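Local coordinates for protein methyltransferase (Streptococcus mutans, PDB 2B78) that probably transfers methyl groups from S-adenosylmethionine, possibly to RNA, at residues Ala237-Asp242 against Asn264-Val269. Sequence-based numbering, arbitrary orientation.
Sequences ATTSVD and NHQLVV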
# COMPACT_ATOMS: atom_id res chain seq x y z
N ALA A 237 -20.45 -13.11 -11.66
CA ALA A 237 -19.33 -13.42 -12.53
C ALA A 237 -18.26 -12.35 -12.39
O ALA A 237 -18.53 -11.25 -11.94
CB ALA A 237 -19.82 -13.48 -13.98
N THR A 238 -17.02 -12.67 -12.76
CA THR A 238 -15.98 -11.65 -12.69
C THR A 238 -15.02 -11.81 -13.84
O THR A 238 -14.75 -12.93 -14.30
CB THR A 238 -15.16 -11.71 -11.38
OG1 THR A 238 -14.25 -12.82 -11.43
CG2 THR A 238 -16.08 -11.87 -10.18
N THR A 239 -14.53 -10.69 -14.33
CA THR A 239 -13.57 -10.67 -15.41
C THR A 239 -12.41 -9.86 -14.87
O THR A 239 -12.58 -8.71 -14.48
CB THR A 239 -14.13 -9.99 -16.65
OG1 THR A 239 -15.27 -10.72 -17.11
CG2 THR A 239 -13.07 -9.94 -17.75
N SER A 240 -11.22 -10.47 -14.83
CA SER A 240 -10.04 -9.81 -14.30
C SER A 240 -9.07 -9.52 -15.44
O SER A 240 -8.64 -10.43 -16.16
CB SER A 240 -9.38 -10.72 -13.26
OG SER A 240 -10.35 -11.18 -12.33
N VAL A 241 -8.72 -8.25 -15.60
CA VAL A 241 -7.83 -7.85 -16.68
C VAL A 241 -6.50 -7.25 -16.24
O VAL A 241 -6.47 -6.28 -15.48
CB VAL A 241 -8.54 -6.82 -17.59
CG1 VAL A 241 -7.68 -6.57 -18.84
CG2 VAL A 241 -9.92 -7.32 -17.96
N ASP A 242 -5.40 -7.84 -16.72
CA ASP A 242 -4.08 -7.34 -16.39
C ASP A 242 -3.18 -7.46 -17.62
O ASP A 242 -3.32 -8.40 -18.41
CB ASP A 242 -3.44 -8.13 -15.24
CG ASP A 242 -2.33 -7.35 -14.56
OD1 ASP A 242 -2.65 -6.44 -13.78
OD2 ASP A 242 -1.13 -7.64 -14.82
N ASN A 264 -17.65 -19.08 -14.28
CA ASN A 264 -18.03 -17.69 -14.47
C ASN A 264 -16.96 -16.70 -14.04
O ASN A 264 -17.26 -15.55 -13.72
CB ASN A 264 -19.33 -17.39 -13.73
CG ASN A 264 -20.52 -18.13 -14.32
OD1 ASN A 264 -21.20 -18.88 -13.63
ND2 ASN A 264 -20.75 -17.93 -15.62
N HIS A 265 -15.71 -17.15 -14.04
CA HIS A 265 -14.62 -16.27 -13.67
C HIS A 265 -13.60 -16.34 -14.79
O HIS A 265 -13.01 -17.39 -15.05
CB HIS A 265 -14.02 -16.70 -12.32
CG HIS A 265 -15.00 -16.62 -11.19
ND1 HIS A 265 -15.51 -15.42 -10.74
CD2 HIS A 265 -15.67 -17.59 -10.51
CE1 HIS A 265 -16.45 -15.65 -9.83
NE2 HIS A 265 -16.56 -16.96 -9.68
N GLN A 266 -13.42 -15.20 -15.46
CA GLN A 266 -12.49 -15.09 -16.59
C GLN A 266 -11.26 -14.26 -16.29
O GLN A 266 -11.36 -13.19 -15.68
CB GLN A 266 -13.20 -14.47 -17.79
CG GLN A 266 -14.11 -15.40 -18.58
CD GLN A 266 -15.33 -15.86 -17.81
OE1 GLN A 266 -16.09 -15.05 -17.28
NE2 GLN A 266 -15.54 -17.17 -17.75
N LEU A 267 -10.10 -14.74 -16.73
CA LEU A 267 -8.85 -14.02 -16.54
C LEU A 267 -8.38 -13.61 -17.93
O LEU A 267 -8.20 -14.47 -18.81
CB LEU A 267 -7.79 -14.90 -15.88
CG LEU A 267 -8.10 -15.60 -14.55
CD1 LEU A 267 -6.84 -16.31 -14.10
CD2 LEU A 267 -8.56 -14.63 -13.49
N VAL A 268 -8.18 -12.31 -18.13
CA VAL A 268 -7.75 -11.76 -19.40
C VAL A 268 -6.39 -11.10 -19.29
O VAL A 268 -6.07 -10.47 -18.29
CB VAL A 268 -8.77 -10.70 -19.89
CG1 VAL A 268 -8.28 -10.06 -21.18
CG2 VAL A 268 -10.14 -11.34 -20.09
N VAL A 269 -5.55 -11.26 -20.32
CA VAL A 269 -4.25 -10.61 -20.32
C VAL A 269 -4.29 -9.64 -21.48
O VAL A 269 -4.22 -10.05 -22.65
CB VAL A 269 -3.08 -11.60 -20.54
CG1 VAL A 269 -1.75 -10.84 -20.52
CG2 VAL A 269 -3.09 -12.67 -19.45
O HOH W 1 -11.87 -13.37 -12.90
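Thr238 to Asp242 pair in parallel with His265 to Val269, the strand axes 4.7 Å apart at 15°, through five backbone hydrogen bonds: Thr238, Ser240 and Asp242 give their N-H to the carbonyls of Asn264, Gln266 and Val268, and Gln266 and Val268 give theirs to Thr238 and Ser240. The shortest joins Val268 N to Ser240 O at 2.8 Å. On the face with Thr238, Ser240 and His265, Thr238 OG1 sits between its own backbone N and carbonyl carbon (chi1 75°) and hydrogen-bonds His265 ND1 at 3.0 Å, meeting the imidazole at its edge, near the ring plane. Thr238 CG2 lies 3.6 Å from the same ND1. One water links two side chains of this face to the backbone: it is hydrogen-bonded to Thr238 OG1 and Ser240 OG and donates to Gln266 O at 2.8 Å, so that this carbonyl takes a second bond besides that from Ser240 N. Ser240 OG is also hydrogen-bonded to Ser227 OG, and Ser240 CB touches Leu267 CD2 at 4.0 Å. On the opposite face, Val241 and Val268 run alongside each other in the same direction, with CG2 of Val241 4.1 Å from CB of Val268; Thr239 CG2 meets Val268 CG2 obliquely. Helix 247-257 makes the beta-alpha-beta crossover between the strands and packs on Leu267 and Val269, while Tyr275 of helix 272-281 covers Thr239, Val241 and Val268. Asp242, of the S-adenosyl-L-homocysteine site (ligand absent here), ends its strand with OD1 on Tyr222 N and OD2 on Ala244 N. In this Rossmann-like methyltransferase sheet, 265-269 is an outermost strand, and 237-242 lies between it and strand 215-219.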